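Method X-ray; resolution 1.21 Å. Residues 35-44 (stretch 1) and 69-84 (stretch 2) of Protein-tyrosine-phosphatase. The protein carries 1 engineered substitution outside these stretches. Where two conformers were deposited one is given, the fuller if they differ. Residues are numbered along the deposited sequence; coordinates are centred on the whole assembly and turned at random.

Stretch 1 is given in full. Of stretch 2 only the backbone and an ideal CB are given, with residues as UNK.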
# COMPACT_ATOMS: atom_id res chain seq x y z
N VAL A 35 -8.59 -5.88 -2.68
CA VAL A 35 -7.39 -5.17 -2.23
C VAL A 35 -7.83 -3.97 -1.41
O VAL A 35 -8.70 -3.20 -1.84
CB VAL A 35 -6.50 -4.73 -3.41
CG1 VAL A 35 -5.15 -4.27 -2.90
CG2 VAL A 35 -6.34 -5.86 -4.42
N ALA A 36 -7.22 -3.80 -0.24
CA ALA A 36 -7.42 -2.65 0.62
C ALA A 36 -6.05 -2.16 1.08
O ALA A 36 -5.01 -2.70 0.68
CB ALA A 36 -8.32 -3.00 1.81
N SER A 37 -6.04 -1.13 1.93
CA SER A 37 -4.77 -0.62 2.45
C SER A 37 -4.97 -0.03 3.83
O SER A 37 -6.09 0.27 4.25
CB SER A 37 -4.15 0.41 1.50
OG SER A 37 -5.01 1.52 1.29
N ALA A 38 -3.85 0.12 4.54
CA ALA A 38 -3.88 0.68 5.89
C ALA A 38 -2.51 1.24 6.23
O ALA A 38 -1.51 0.93 5.57
CB ALA A 38 -4.29 -0.37 6.93
N GLY A 39 -2.47 2.05 7.28
CA GLY A 39 -1.25 2.69 7.71
C GLY A 39 -0.87 2.36 9.14
O GLY A 39 -1.72 2.39 10.04
N ILE A 40 0.41 2.05 9.35
CA ILE A 40 0.90 1.70 10.68
C ILE A 40 0.74 2.86 11.66
O ILE A 40 0.58 2.64 12.87
CB ILE A 40 2.37 1.23 10.58
CG1 ILE A 40 2.45 -0.10 9.84
CG2 ILE A 40 3.01 1.12 11.96
CD1 ILE A 40 3.82 -0.42 9.31
N ALA A 41 0.79 4.09 11.17
CA ALA A 41 0.75 5.28 12.02
C ALA A 41 -0.33 6.25 11.56
O ALA A 41 -0.21 7.46 11.79
CB ALA A 41 2.11 5.97 12.08
N ALA A 42 -1.38 5.76 10.91
CA ALA A 42 -2.42 6.65 10.42
C ALA A 42 -3.09 7.41 11.56
O ALA A 42 -3.36 8.61 11.44
CB ALA A 42 -3.45 5.85 9.62
N GLU A 43 -3.36 6.72 12.67
CA GLU A 43 -4.06 7.36 13.78
C GLU A 43 -3.18 8.40 14.46
O GLU A 43 -3.60 9.54 14.68
CB GLU A 43 -4.53 6.30 14.78
CG GLU A 43 -5.66 6.75 15.70
CD GLU A 43 -6.44 5.59 16.30
OE1 GLU A 43 -6.02 4.42 16.11
OE2 GLU A 43 -7.46 5.83 16.97
N LYS A 44 -1.93 8.03 14.79
CA LYS A 44 -1.02 8.97 15.43
C LYS A 44 -0.71 10.16 14.53
O LYS A 44 -0.42 11.25 15.03
CB LYS A 44 0.29 8.27 15.80
CG LYS A 44 0.22 7.41 17.04
CD LYS A 44 1.62 7.06 17.53
CE LYS A 44 1.58 6.12 18.72
NZ LYS A 44 1.04 4.78 18.35
N UNK A 69 -11.99 8.67 -3.50
CA UNK A 69 -12.86 8.02 -2.53
C UNK A 69 -12.09 7.07 -1.63
O UNK A 69 -12.61 6.04 -1.20
CB UNK A 69 -13.98 7.26 -3.25
N UNK A 70 -10.84 7.40 -1.34
CA UNK A 70 -10.05 6.67 -0.36
C UNK A 70 -10.20 7.33 1.01
O UNK A 70 -10.34 8.55 1.12
CB UNK A 70 -8.58 6.62 -0.78
N UNK A 71 -10.17 6.50 2.05
CA UNK A 71 -10.15 6.98 3.43
C UNK A 71 -9.03 6.26 4.16
O UNK A 71 -9.05 5.03 4.28
CB UNK A 71 -11.49 6.76 4.12
N UNK A 72 -8.06 7.02 4.66
CA UNK A 72 -6.97 6.45 5.42
C UNK A 72 -7.50 5.72 6.65
O UNK A 72 -8.40 6.21 7.34
CB UNK A 72 -5.98 7.54 5.83
N UNK A 73 -6.94 4.54 6.92
CA UNK A 73 -7.32 3.77 8.10
C UNK A 73 -6.08 3.22 8.79
O UNK A 73 -5.03 3.02 8.17
CB UNK A 73 -8.27 2.63 7.72
N UNK A 74 -6.24 2.95 10.09
CA UNK A 74 -5.15 2.49 10.93
C UNK A 74 -5.02 0.97 10.85
O UNK A 74 -6.01 0.24 10.82
CB UNK A 74 -5.37 2.94 12.38
N UNK A 75 -3.77 0.51 10.84
CA UNK A 75 -3.50 -0.92 10.87
C UNK A 75 -3.75 -1.46 12.28
O UNK A 75 -3.21 -0.94 13.25
CB UNK A 75 -2.07 -1.21 10.42
N UNK A 76 -4.58 -2.50 12.37
CA UNK A 76 -4.86 -3.15 13.64
C UNK A 76 -4.72 -4.66 13.47
O UNK A 76 -4.72 -5.18 12.35
CB UNK A 76 -6.26 -2.78 14.15
N UNK A 77 -4.61 -5.36 14.60
CA UNK A 77 -4.57 -6.82 14.55
C UNK A 77 -5.85 -7.38 13.96
O UNK A 77 -5.81 -8.31 13.15
CB UNK A 77 -4.34 -7.40 15.95
N UNK A 78 -7.00 -6.83 14.35
CA UNK A 78 -8.27 -7.29 13.81
C UNK A 78 -8.32 -7.11 12.30
O UNK A 78 -8.81 -7.99 11.57
CB UNK A 78 -9.43 -6.54 14.47
N UNK A 79 -7.82 -5.98 11.80
CA UNK A 79 -7.81 -5.75 10.36
C UNK A 79 -6.95 -6.80 9.65
O UNK A 79 -7.35 -7.35 8.62
CB UNK A 79 -7.30 -4.34 10.05
N UNK A 80 -5.77 -7.09 10.20
CA UNK A 80 -4.88 -8.06 9.57
C UNK A 80 -5.53 -9.43 9.44
O UNK A 80 -5.27 -10.15 8.48
CB UNK A 80 -3.58 -8.18 10.37
N UNK A 81 -6.39 -9.80 10.40
CA UNK A 81 -7.04 -11.10 10.35
C UNK A 81 -8.00 -11.23 9.18
O UNK A 81 -8.39 -12.35 8.83
CB UNK A 81 -7.79 -11.36 11.66
N UNK A 82 -8.40 -10.12 8.57
CA UNK A 82 -9.35 -10.13 7.46
C UNK A 82 -8.68 -10.33 6.11
O UNK A 82 -9.39 -10.43 5.10
CB UNK A 82 -10.14 -8.82 7.44
N UNK A 83 -7.35 -10.38 6.04
CA UNK A 83 -6.65 -10.43 4.77
C UNK A 83 -5.70 -11.62 4.74
O UNK A 83 -5.15 -12.03 5.76
CB UNK A 83 -5.89 -9.13 4.52
N UNK A 84 -5.54 -12.17 3.54
CA UNK A 84 -4.69 -13.34 3.33
C UNK A 84 -3.23 -12.97 3.09
O UNK A 84 -2.34 -13.78 3.37
CB UNK A 84 -5.21 -14.16 2.15

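Position 69 has phi/psi of 61/33, a left-handed conformation that glycine, asparagine and aspartate tolerate best; nothing of stretch 1 lies within 5.5 Å of its CB. It is Asn 69. At 70 the CB points sideways, so only a long side chain could reach the hydroxyl of Ser 37. The residue is His 70, whose CE1 comes to 3.5 Å from Ser 37 OG. Position 71 is out of reach; it is Gln 71. At 72 the ideal CB is 4.9 Å from Ala 42 CB, which favours something small. Ser 72 fits, its OG 3.5 Å from Ala 42 CB.

At 73 the backbone O accepts from Gly 39 N (2.9 Å), and the CB, pointing sideways, sits 4.7 Å from Ser 37 O. A side chain with a donor on a flexible arm would suit: Gln, Lys or Arg. Gln 73 NE2 donates to Ser 37 O at 2.9 Å and 167°.

Position 74 forms a single beta bridge with Gly 39. Its CB lies 4.4 Å from both Gly 39 O and Ala 42 CB, beside a turn from Gly 39 to Ala 42 that offers the carbonyl of Ile 40 and the amide of Glu 43. An acceptor alone (Glu) could serve the amide; an amide side chain can serve both. Gln 74 does: NE2 donates to Ile 40 O (2.9 Å, 170°), and OE1 accepts from Glu 43 N (2.9 Å, 173°).

At 75 the backbone N donates to Gly 39 O (2.9 Å), and the CB points toward stretch 1, 4.2 Å from Ala 38 CB. Leu, Ile, Val or Met would suit. In Leu 75, CD2 meets Ile 40 CG1 at 3.7 Å.

The CB of 76 points away, just before a helix, where Ser, Thr, Asp or Asn could cap. Thr 76 OG1 accepts from the backbone N of 79 at 3.0 Å. Helical angles at 77 and 78 suit many residues; Ser 77 and Ala 78 are distant. Position 79 faces Ala 38, favouring a long apolar chain: Leu 79 CD2 reaches Ala 38 CB at 3.5 Å.

Positions 80–82, out of reach, hold Cys 80, Ser 81 and Gln 82. The CB of 83 points toward Ala 36 but needs a long or aromatic side chain; Tyr 83 brings CZ to 3.7 Å from Ala 36 CB. Distant 84 is Asp 84.

Stretch 2, residues 69-84: NHQSQQLTSALCSQYD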
# COMPACT_ATOMS: atom_id res chain seq x y z
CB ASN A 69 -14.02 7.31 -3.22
CG ASN A 69 -14.76 8.22 -4.19
OD1 ASN A 69 -14.93 7.89 -5.36
ND2 ASN A 69 -15.18 9.37 -3.70
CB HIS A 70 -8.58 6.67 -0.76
CG HIS A 70 -7.68 6.08 0.28
ND1 HIS A 70 -7.64 4.73 0.54
CD2 HIS A 70 -6.80 6.66 1.13
CE1 HIS A 70 -6.77 4.50 1.51
NE2 HIS A 70 -6.24 5.65 1.88
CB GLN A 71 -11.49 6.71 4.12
CG GLN A 71 -12.66 7.48 3.54
CD GLN A 71 -13.97 7.11 4.20
OE1 GLN A 71 -14.36 5.94 4.21
NE2 GLN A 71 -14.66 8.10 4.76
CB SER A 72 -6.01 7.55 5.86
OG SER A 72 -5.04 7.06 6.77
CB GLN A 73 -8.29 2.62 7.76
CG GLN A 73 -7.64 1.40 7.12
CD GLN A 73 -8.63 0.29 6.87
OE1 GLN A 73 -9.53 0.05 7.69
NE2 GLN A 73 -8.49 -0.39 5.74
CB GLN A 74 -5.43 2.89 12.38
CG GLN A 74 -4.49 2.29 13.42
CD GLN A 74 -3.05 2.74 13.26
OE1 GLN A 74 -2.78 3.91 12.99
NE2 GLN A 74 -2.12 1.81 13.42
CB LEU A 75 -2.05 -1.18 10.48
CG LEU A 75 -1.63 -2.64 10.39
CD1 LEU A 75 -2.18 -3.29 9.13
CD2 LEU A 75 -0.12 -2.75 10.42
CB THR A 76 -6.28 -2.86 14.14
OG1 THR A 76 -7.23 -3.49 13.27
CG2 THR A 76 -6.55 -1.36 14.19
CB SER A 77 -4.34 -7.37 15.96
OG SER A 77 -4.48 -8.78 15.98
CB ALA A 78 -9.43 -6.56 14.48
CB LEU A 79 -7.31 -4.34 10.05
CG LEU A 79 -7.39 -3.93 8.58
CD1 LEU A 79 -8.85 -3.76 8.15
CD2 LEU A 79 -6.61 -2.65 8.33
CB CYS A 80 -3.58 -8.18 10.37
SG CYS A 80 -2.48 -6.75 10.27
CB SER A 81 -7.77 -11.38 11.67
OG SER A 81 -8.88 -10.51 11.84
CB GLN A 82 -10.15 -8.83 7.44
CG GLN A 82 -10.89 -8.52 8.72
CD GLN A 82 -11.68 -7.23 8.63
OE1 GLN A 82 -11.44 -6.29 9.38
NE2 GLN A 82 -12.64 -7.20 7.71
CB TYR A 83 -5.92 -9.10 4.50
CG TYR A 83 -6.92 -7.98 4.32
CD1 TYR A 83 -7.42 -7.66 3.07
CD2 TYR A 83 -7.41 -7.28 5.42
CE1 TYR A 83 -8.35 -6.67 2.91
CE2 TYR A 83 -8.34 -6.28 5.27
CZ TYR A 83 -8.82 -5.98 4.01
OH TYR A 83 -9.75 -4.99 3.86
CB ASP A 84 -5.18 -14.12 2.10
CG ASP A 84 -6.63 -14.53 2.22
OD1 ASP A 84 -6.99 -15.17 3.23
OD2 ASP A 84 -7.41 -14.22 1.29
O HOH W 1 -1.10 5.28 14.77
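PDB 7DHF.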